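Local coordinates for ribose transcriptional regulator (Enterococcus faecium DO, PDB 4RK1), which binds ribose and, as a member of the LacI family, probably acts as a transcriptional repressor that recognises regulatory DNA, at residues B[87-92]-B[248-253]; B[190-195]-B[218-223]; B[229-234]-B[271-276]. One frame throughout, in Å; residues are numbered along the deposited sequence.

Interaction 1. Residues B[87-92]-B[248-253]; sequences GRPFIV and KLLLDR
P89 and I91 pack against L249, L250 and R253 in an apolar strand-to-helix contact inside one lobe of a type I periplasmic-binding-protein fold, the fold of the LacI-family sugar-binding domain. Strand 90-93 lies within the parallel sheet of this lobe, between strands 66-69 and 103-107, and helix 239-255 lies over one face of that sheet. The axes of the short segments 90-92 and 248-253 approach to 8.2 Å, and with 149° between their N-to-C directions the helix runs roughly antiparallel to the strand.

I91 sends its side chain onto the helix, whereas F90, its neighbour, points to the other side of the sheet and packs on I79 and L83 of helix 76-84. The strand is therefore sandwiched between two helices. CG1 of I91 is anti to the carbonyl carbon (chi1 -51°), and from there CD1 reaches over the backbone between L249 and L250, 3.8 Å from CB of L249 and 3.7 Å from N of L250. L249 continues the packing sheetward onto V105 of strand 103-107.

Just before the strand, P89 meets L250 and, one turn further on, R253. L250 has CG anti to its own backbone N (chi1 -172°), which swings CD1 across the proline at about a right angle to its side chain; CD1 lies 4.0 Å from CG of P89 and 3.8 Å from O of P89. R253 contributes only its aliphatic part here. Its bent chain carries the guanidinium away to a salt bridge with D103, hydrogen bonds to the carbonyls of P257 and K259, and a cation-pi contact with W261, while CG remains against the proline, 3.7 Å from CB of P89.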
loop_
_atom_site.group_PDB
_atom_site.type_symbol
_atom_site.label_atom_id
_atom_site.label_comp_id
_atom_site.label_asym_id
_atom_site.label_seq_id
_atom_site.Cartn_x
_atom_site.Cartn_y
_atom_site.Cartn_z
ATOM N N GLY B 87 10.521 -15.713 26.287
ATOM C CA GLY B 87 11.215 -16.564 25.317
ATOM C C GLY B 87 10.655 -16.498 23.904
ATOM O O GLY B 87 10.577 -17.517 23.221
ATOM N N ARG B 88 10.252 -15.307 23.470
ATOM C CA ARG B 88 9.762 -15.107 22.098
ATOM C C ARG B 88 10.905 -14.507 21.267
ATOM O O ARG B 88 11.299 -13.351 21.486
ATOM C CB ARG B 88 8.545 -14.172 22.079
ATOM C CG ARG B 88 7.465 -14.489 23.108
ATOM C CD ARG B 88 6.865 -15.886 22.942
ATOM N NE ARG B 88 6.063 -16.217 24.123
ATOM C CZ ARG B 88 4.832 -15.773 24.366
ATOM N NH1 ARG B 88 4.190 -14.993 23.493
ATOM N NH2 ARG B 88 4.225 -16.128 25.493
ATOM N N PRO B 89 11.468 -15.292 20.337
ATOM C CA PRO B 89 12.577 -14.767 19.554
ATOM C C PRO B 89 12.116 -13.680 18.592
ATOM O O PRO B 89 10.931 -13.609 18.257
ATOM C CB PRO B 89 13.065 -15.988 18.774
ATOM C CG PRO B 89 11.871 -16.862 18.663
ATOM C CD PRO B 89 11.124 -16.672 19.944
ATOM N N PHE B 90 13.038 -12.824 18.176
ATOM C CA PHE B 90 12.687 -11.742 17.271
ATOM C C PHE B 90 13.816 -11.337 16.343
ATOM O O PHE B 90 14.993 -11.595 16.613
ATOM C CB PHE B 90 12.173 -10.528 18.053
ATOM C CG PHE B 90 13.200 -9.901 18.947
ATOM C CD1 PHE B 90 13.499 -10.461 20.185
ATOM C CD2 PHE B 90 13.876 -8.758 18.557
ATOM C CE1 PHE B 90 14.451 -9.888 21.009
ATOM C CE2 PHE B 90 14.831 -8.176 19.379
ATOM C CZ PHE B 90 15.129 -8.754 20.601
ATOM N N ILE B 91 13.418 -10.709 15.238
ATOM C CA ILE B 91 14.310 -10.176 14.235
ATOM C C ILE B 91 14.120 -8.680 14.224
ATOM O O ILE B 91 13.001 -8.210 14.393
ATOM C CB ILE B 91 13.962 -10.682 12.820
ATOM C CG1 ILE B 91 13.841 -12.206 12.788
ATOM C CG2 ILE B 91 15.000 -10.203 11.817
ATOM C CD1 ILE B 91 15.087 -12.944 13.215
ATOM N N VAL B 92 15.205 -7.939 14.012
ATOM C CA VAL B 92 15.134 -6.486 13.877
ATOM C C VAL B 92 15.617 -6.094 12.492
ATOM O O VAL B 92 16.479 -6.739 11.911
ATOM C CB VAL B 92 15.967 -5.730 14.943
ATOM C CG1 VAL B 92 15.454 -6.038 16.337
ATOM C CG2 VAL B 92 17.447 -6.070 14.840
ATOM N N LYS B 248 13.121 -16.202 7.185
ATOM C CA LYS B 248 14.019 -17.369 7.240
ATOM C C LYS B 248 14.904 -17.336 8.496
ATOM O O LYS B 248 15.067 -18.349 9.169
ATOM C CB LYS B 248 14.909 -17.459 5.994
ATOM C CG LYS B 248 14.188 -17.874 4.724
ATOM C CD LYS B 248 15.122 -17.803 3.523
ATOM C CE LYS B 248 14.603 -18.634 2.359
ATOM N NZ LYS B 248 15.286 -18.284 1.083
ATOM N N LEU B 249 15.466 -16.173 8.808
ATOM C CA LEU B 249 16.237 -16.023 10.036
ATOM C C LEU B 249 15.410 -16.402 11.262
ATOM O O LEU B 249 15.910 -17.076 12.166
ATOM C CB LEU B 249 16.733 -14.596 10.205
ATOM C CG LEU B 249 17.946 -14.184 9.387
ATOM C CD1 LEU B 249 18.133 -12.687 9.506
ATOM C CD2 LEU B 249 19.200 -14.912 9.850
ATOM N N LEU B 250 14.149 -15.967 11.301
ATOM C CA LEU B 250 13.290 -16.263 12.453
ATOM C C LEU B 250 12.995 -17.754 12.566
ATOM O O LEU B 250 13.080 -18.304 13.654
ATOM C CB LEU B 250 11.990 -15.465 12.426
ATOM C CG LEU B 250 11.095 -15.549 13.668
ATOM C CD1 LEU B 250 11.853 -15.257 14.954
ATOM C CD2 LEU B 250 9.937 -14.579 13.529
ATOM N N LEU B 251 12.655 -18.399 11.452
ATOM C CA LEU B 251 12.381 -19.843 11.454
ATOM C C LEU B 251 13.599 -20.640 11.893
ATOM O O LEU B 251 13.465 -21.630 12.599
ATOM C CB LEU B 251 11.960 -20.336 10.069
ATOM C CG LEU B 251 10.614 -19.868 9.510
ATOM C CD1 LEU B 251 10.458 -20.390 8.092
ATOM C CD2 LEU B 251 9.460 -20.316 10.388
ATOM N N ASP B 252 14.784 -20.213 11.459
ATOM C CA ASP B 252 16.029 -20.869 11.851
ATOM C C ASP B 252 16.309 -20.710 13.333
ATOM O O ASP B 252 16.767 -21.648 13.992
ATOM C CB ASP B 252 17.204 -20.354 11.019
ATOM C CG ASP B 252 17.137 -20.823 9.576
ATOM O OD1 ASP B 252 16.355 -21.750 9.279
ATOM O OD2 ASP B 252 17.858 -20.259 8.740
ATOM N N ARG B 253 16.017 -19.527 13.854
ATOM C CA ARG B 253 16.144 -19.262 15.284
ATOM C C ARG B 253 15.186 -20.107 16.103
ATOM O O ARG B 253 15.535 -20.561 17.192
ATOM C CB ARG B 253 15.909 -17.782 15.572
ATOM C CG ARG B 253 16.034 -17.377 17.030
ATOM C CD ARG B 253 17.408 -17.659 17.601
ATOM N NE ARG B 253 18.478 -17.049 16.806
ATOM C CZ ARG B 253 19.770 -17.304 16.983
ATOM N NH1 ARG B 253 20.668 -16.705 16.212
ATOM N NH2 ARG B 253 20.170 -18.155 17.936
#

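Interaction 2. Residues B[190-195]-B[218-223]. With RIB (alpha-D-ribofuranose), chain K.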
loop_
_atom_site.group_PDB
_atom_site.type_symbol
_atom_site.label_atom_id
_atom_site.label_comp_id
_atom_site.label_asym_id
_atom_site.label_seq_id
_atom_site.Cartn_x
_atom_site.Cartn_y
_atom_site.Cartn_z
ATOM N N ALA B 190 14.981 12.467 -3.053
ATOM C CA ALA B 190 13.857 12.176 -2.164
ATOM C C ALA B 190 14.166 10.905 -1.405
ATOM O O ALA B 190 14.511 9.896 -2.008
ATOM C CB ALA B 190 12.573 12.012 -2.967
ATOM N N LEU B 191 14.033 10.937 -0.083
ATOM C CA LEU B 191 14.526 9.822 0.731
ATOM C C LEU B 191 13.645 8.557 0.698
ATOM O O LEU B 191 14.021 7.522 1.245
ATOM C CB LEU B 191 14.832 10.271 2.152
ATOM C CG LEU B 191 16.264 10.784 2.388
ATOM C CD1 LEU B 191 17.268 9.640 2.289
ATOM C CD2 LEU B 191 16.659 11.884 1.431
ATOM N N ASN B 192 12.489 8.653 0.062
ATOM C CA ASN B 192 11.785 7.466 -0.443
ATOM C C ASN B 192 10.939 7.796 -1.656
ATOM O O ASN B 192 10.784 8.969 -2.030
ATOM C CB ASN B 192 10.994 6.709 0.647
ATOM C CG ASN B 192 9.687 7.380 1.053
ATOM O OD1 ASN B 192 9.333 8.478 0.610
ATOM N ND2 ASN B 192 8.950 6.689 1.914
ATOM N N ASP B 193 10.438 6.753 -2.301
ATOM C CA ASP B 193 9.672 6.913 -3.534
ATOM C C ASP B 193 8.358 7.674 -3.315
ATOM O O ASP B 193 7.941 8.464 -4.166
ATOM C CB ASP B 193 9.417 5.550 -4.173
ATOM C CG ASP B 193 10.708 4.883 -4.698
ATOM O OD1 ASP B 193 11.713 5.590 -4.982
ATOM O OD2 ASP B 193 10.708 3.642 -4.833
ATOM N N GLU B 194 7.729 7.458 -2.164
ATOM C CA GLU B 194 6.486 8.157 -1.841
ATOM C C GLU B 194 6.690 9.679 -1.837
ATOM O O GLU B 194 5.928 10.411 -2.457
ATOM C CB GLU B 194 5.937 7.672 -0.509
ATOM C CG GLU B 194 5.495 6.221 -0.558
ATOM C CD GLU B 194 4.120 6.048 -1.174
ATOM O OE1 GLU B 194 3.160 6.631 -0.639
ATOM O OE2 GLU B 194 3.995 5.307 -2.173
ATOM N N LEU B 195 7.734 10.136 -1.164
ATOM C CA LEU B 195 8.129 11.543 -1.220
ATOM C C LEU B 195 8.306 12.008 -2.658
ATOM O O LEU B 195 7.842 13.085 -3.022
ATOM C CB LEU B 195 9.418 11.774 -0.438
ATOM C CG LEU B 195 9.284 11.781 1.088
ATOM C CD1 LEU B 195 10.664 11.730 1.716
ATOM C CD2 LEU B 195 8.534 13.017 1.585
ATOM N N GLY B 218 14.630 8.910 -6.263
ATOM C CA GLY B 218 13.940 8.439 -5.072
ATOM C C GLY B 218 14.690 7.325 -4.359
ATOM O O GLY B 218 15.901 7.169 -4.509
ATOM N N TYR B 219 13.961 6.559 -3.559
ATOM C CA TYR B 219 14.559 5.464 -2.789
ATOM C C TYR B 219 13.506 4.422 -2.454
ATOM O O TYR B 219 12.440 4.766 -1.913
ATOM C CB TYR B 219 15.200 5.988 -1.485
ATOM C CG TYR B 219 16.360 5.151 -0.985
ATOM C CD1 TYR B 219 16.147 3.939 -0.321
ATOM C CD2 TYR B 219 17.681 5.569 -1.186
ATOM C CE1 TYR B 219 17.215 3.175 0.138
ATOM C CE2 TYR B 219 18.752 4.815 -0.741
ATOM C CZ TYR B 219 18.527 3.623 -0.078
ATOM O OH TYR B 219 19.621 2.886 0.340
ATOM N N ASP B 220 13.837 3.170 -2.799
ATOM C CA ASP B 220 13.125 1.912 -2.455
ATOM C C ASP B 220 12.949 1.025 -3.689
ATOM O O ASP B 220 13.177 -0.169 -3.621
ATOM C CB ASP B 220 11.737 2.108 -1.825
ATOM C CG ASP B 220 11.794 2.583 -0.394
ATOM O OD1 ASP B 220 12.889 2.555 0.231
ATOM O OD2 ASP B 220 10.723 2.998 0.095
ATOM N N ASN B 221 12.533 1.635 -4.797
ATOM C CA ASN B 221 12.042 0.928 -5.970
ATOM C C ASN B 221 10.754 0.151 -5.696
ATOM O O ASN B 221 10.634 -1.014 -6.051
ATOM C CB ASN B 221 13.118 0.000 -6.559
ATOM C CG ASN B 221 12.756 -0.502 -7.945
ATOM O OD1 ASN B 221 12.253 0.253 -8.780
ATOM N ND2 ASN B 221 12.993 -1.781 -8.190
ATOM N N ILE B 222 9.780 0.796 -5.068
ATOM C CA ILE B 222 8.444 0.196 -4.972
ATOM C C ILE B 222 7.865 0.095 -6.386
ATOM O O ILE B 222 8.305 0.813 -7.291
ATOM C CB ILE B 222 7.517 0.954 -3.984
ATOM C CG1 ILE B 222 7.319 2.428 -4.387
ATOM C CG2 ILE B 222 8.084 0.869 -2.571
ATOM C CD1 ILE B 222 6.214 3.129 -3.618
ATOM N N ASP B 223 6.930 -0.831 -6.591
ATOM C CA ASP B 223 6.380 -1.115 -7.934
ATOM C C ASP B 223 5.891 0.125 -8.687
ATOM O O ASP B 223 6.099 0.242 -9.900
ATOM C CB ASP B 223 5.210 -2.124 -7.845
ATOM C CG ASP B 223 5.670 -3.548 -7.600
ATOM O OD1 ASP B 223 6.889 -3.805 -7.614
ATOM O OD2 ASP B 223 4.803 -4.422 -7.392
HETATM O O5 RIB K . 9.800 3.881 2.126
HETATM C C5 RIB K . 9.671 3.809 3.552
HETATM C C4 RIB K . 11.018 3.941 4.110
HETATM O O4 RIB K . 10.990 3.842 5.544
HETATM C C3 RIB K . 11.723 2.779 3.427
HETATM O O3 RIB K . 12.774 3.365 2.681
HETATM C C2 RIB K . 12.116 1.877 4.578
HETATM O O2 RIB K . 13.474 1.471 4.520
HETATM C C1 RIB K . 11.671 2.615 5.859
HETATM O O1 RIB K . 12.730 2.814 6.776
#
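D193 points its carboxylate into the bend at 218-223, while its neighbour N192 turns its carboxamide toward the sugar. OD2 of D193 is met nearly head-on by the backbone N of I222 at 3.0 Å, and N of N221 adds a weak bond. The other oxygen, OD1, takes a hydrogen bond from T234. In return, N of D193 makes a weak bond to O of Y219. I222 closes this side, its CD1 3.4 Å from OE2 of E194, whose other oxygen pairs with K170.

N192 holds CG between the backbone N and the carbonyl carbon (chi1 76°), and its two ends face different ways. OD1 caps helix 193-205 through an almost straight bond, 2.9 Å from N of L195 (173° at the hydrogen), and ND2 donates to O5 of ribose, an atom less securely placed in the model. D220 approaches the sugar from the second segment, with OD1 accepting from ribose O3 at 2.6 Å.

The helix cap probably sets which end of the N192 amide faces ribose: N192 appears to offer a donor to O5 and D220 offers an acceptor to O3, while buried D193 ties the two pocket segments together.

Interaction 3. Residues B[229-234]-B[271-276]; sequences KPKLTT and EKRFST
R273 and T233 interlock through bonds in which each side chain reaches the other segment's backbone. The straight chain of R273 passes the carbonyl of L232, beside T234, so that NH1 donates to O of L232 at 2.8 Å, nearly along the C=O axis, and that oxygen lies only 6° out of the guanidinium plane. CB of E271 rests over one face of that group, and NH2 is bonded to N221.

T233 has OG1 anti to the carbonyl carbon (chi1 -69°), facing the second segment, where it accepts from N of R273 at 2.7 Å. A water also joins this hydroxyl to OG1 of T276. In S275, OG sits between the backbone N and the carbonyl carbon (chi1 62°), takes the N-H of T233 at 2.8 Å and is bonded in turn to the carbonyl of I216 on strand 215-218. P230, which follows a cis peptide bond, sets CB 4.0 Å from CB of F274, and N of F274 bonds to O of K231. K231 itself leads outward to E205 of the second subunit.

T234 and E271 form an antiparallel hydrogen-bonded pair, with N of E271 2.8 Å from O of T234. Strand 263-271, parallel to 103-107 on its other side, ends here against 233-236, the sheet's one antiparallel junction, in the type I periplasmic-binding-protein fold of LacI-family regulators.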
loop_
_atom_site.group_PDB
_atom_site.type_symbol
_atom_site.label_atom_id
_atom_site.label_comp_id
_atom_site.label_asym_id
_atom_site.label_seq_id
_atom_site.Cartn_x
_atom_site.Cartn_y
_atom_site.Cartn_z
ATOM N N LYS B 229 4.970 8.581 -14.888
ATOM C CA LYS B 229 5.627 9.088 -16.091
ATOM C C LYS B 229 6.184 10.482 -15.796
ATOM O O LYS B 229 5.445 11.352 -15.368
ATOM C CB LYS B 229 4.629 9.127 -17.257
ATOM C CG LYS B 229 5.209 9.607 -18.573
ATOM C CD LYS B 229 4.245 9.340 -19.716
ATOM C CE LYS B 229 4.587 10.163 -20.949
ATOM N NZ LYS B 229 3.887 9.644 -22.158
ATOM N N PRO B 230 7.486 10.691 -15.970
ATOM C CA PRO B 230 8.429 9.656 -16.374
ATOM C C PRO B 230 8.647 8.622 -15.263
ATOM O O PRO B 230 8.474 8.935 -14.075
ATOM C CB PRO B 230 9.716 10.455 -16.604
ATOM C CG PRO B 230 9.617 11.575 -15.623
ATOM C CD PRO B 230 8.168 11.945 -15.595
ATOM N N LYS B 231 9.064 7.420 -15.648
ATOM C CA LYS B 231 9.406 6.402 -14.671
ATOM C C LYS B 231 10.540 6.889 -13.774
ATOM O O LYS B 231 11.501 7.515 -14.233
ATOM C CB LYS B 231 9.786 5.102 -15.341
ATOM C CG LYS B 231 8.664 4.417 -16.115
ATOM C CD LYS B 231 9.250 3.243 -16.891
ATOM C CE LYS B 231 8.241 2.174 -17.254
ATOM N NZ LYS B 231 7.089 2.692 -18.018
ATOM N N LEU B 232 10.407 6.593 -12.485
ATOM C CA LEU B 232 11.269 7.163 -11.471
ATOM C C LEU B 232 12.581 6.408 -11.334
ATOM O O LEU B 232 12.615 5.202 -11.104
ATOM C CB LEU B 232 10.542 7.194 -10.130
ATOM C CG LEU B 232 11.286 7.760 -8.916
ATOM C CD1 LEU B 232 11.708 9.207 -9.130
ATOM C CD2 LEU B 232 10.413 7.661 -7.674
ATOM N N THR B 233 13.659 7.163 -11.467
ATOM C CA THR B 233 14.993 6.719 -11.165
ATOM C C THR B 233 15.104 6.658 -9.663
ATOM O O THR B 233 14.667 7.575 -8.968
ATOM C CB THR B 233 16.004 7.697 -11.789
ATOM O OG1 THR B 233 15.933 7.561 -13.215
ATOM C CG2 THR B 233 17.419 7.444 -11.312
ATOM N N THR B 234 15.670 5.572 -9.149
ATOM C CA THR B 234 15.618 5.311 -7.715
ATOM C C THR B 234 16.696 4.322 -7.267
ATOM O O THR B 234 17.319 3.660 -8.091
ATOM C CB THR B 234 14.206 4.790 -7.322
ATOM O OG1 THR B 234 14.083 4.722 -5.902
ATOM C CG2 THR B 234 13.922 3.413 -7.930
ATOM N N GLU B 271 18.684 2.077 -9.934
ATOM C CA GLU B 271 17.716 1.761 -10.996
ATOM C C GLU B 271 17.525 3.002 -11.841
ATOM O O GLU B 271 16.805 3.927 -11.455
ATOM C CB GLU B 271 16.373 1.294 -10.420
ATOM C CG GLU B 271 16.418 0.004 -9.633
ATOM C CD GLU B 271 16.778 -1.209 -10.476
ATOM O OE1 GLU B 271 16.617 -1.154 -11.707
ATOM O OE2 GLU B 271 17.226 -2.226 -9.906
ATOM N N LYS B 272 18.192 3.025 -12.990
ATOM C CA LYS B 272 18.217 4.200 -13.833
ATOM C C LYS B 272 17.016 4.204 -14.748
ATOM O O LYS B 272 16.858 3.314 -15.585
ATOM C CB LYS B 272 19.498 4.248 -14.674
ATOM C CG LYS B 272 19.716 5.607 -15.319
ATOM C CD LYS B 272 20.977 5.656 -16.166
ATOM C CE LYS B 272 21.041 6.959 -16.948
ATOM N NZ LYS B 272 22.308 7.108 -17.712
ATOM N N ARG B 273 16.173 5.217 -14.604
ATOM C CA ARG B 273 14.998 5.329 -15.446
ATOM C C ARG B 273 15.025 6.697 -16.122
ATOM O O ARG B 273 16.027 7.022 -16.767
ATOM C CB ARG B 273 13.715 5.002 -14.656
ATOM C CG ARG B 273 13.751 3.608 -14.043
ATOM C CD ARG B 273 12.371 3.073 -13.725
ATOM N NE ARG B 273 12.435 1.729 -13.178
ATOM C CZ ARG B 273 12.481 1.423 -11.886
ATOM N NH1 ARG B 273 12.457 2.363 -10.932
ATOM N NH2 ARG B 273 12.544 0.152 -11.541
ATOM N N PHE B 274 13.984 7.509 -15.974
ATOM C CA PHE B 274 13.833 8.676 -16.847
ATOM C C PHE B 274 13.504 9.973 -16.135
ATOM O O PHE B 274 13.091 10.945 -16.772
ATOM C CB PHE B 274 12.789 8.341 -17.908
ATOM C CG PHE B 274 13.252 7.280 -18.862
ATOM C CD1 PHE B 274 14.138 7.593 -19.881
ATOM C CD2 PHE B 274 12.855 5.959 -18.706
ATOM C CE1 PHE B 274 14.597 6.612 -20.750
ATOM C CE2 PHE B 274 13.307 4.974 -19.574
ATOM C CZ PHE B 274 14.177 5.305 -20.600
ATOM N N SER B 275 13.753 10.012 -14.830
ATOM C CA SER B 275 13.435 11.178 -14.016
ATOM C C SER B 275 14.659 12.044 -13.740
ATOM O O SER B 275 14.559 13.026 -13.005
ATOM C CB SER B 275 12.780 10.760 -12.697
ATOM O OG SER B 275 13.638 9.959 -11.913
ATOM N N THR B 276 15.804 11.699 -14.329
ATOM C CA THR B 276 16.998 12.546 -14.234
ATOM C C THR B 276 17.563 12.837 -15.611
ATOM O O THR B 276 17.374 12.063 -16.545
ATOM C CB THR B 276 18.125 11.916 -13.370
ATOM O OG1 THR B 276 18.691 10.778 -14.042
ATOM C CG2 THR B 276 17.598 11.501 -12.020
HETATM O O HOH W 1 17.045 9.040 -15.103
#

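Overall arrangement
Interactions 2 and 3 adjoin, their centres 11 Å apart, in the lobe opposite interaction 1, whose centre lies 28 Å from interaction 2 and 37 Å from interaction 3. Two side-chain hydrogen bonds connect interactions 2 and 3, so the strand pairing at 234 and 271 backs the ribose pocket. Along the chain, interaction 2 is nested inside the loop closed by interaction 1 and precedes interaction 3, whereas interactions 1 and 3 alternate: strand 233-236 leads into helix 239-255 in the other lobe, and strand 263-271 returns. These crossings help join the two lobes, with ribose bound between them.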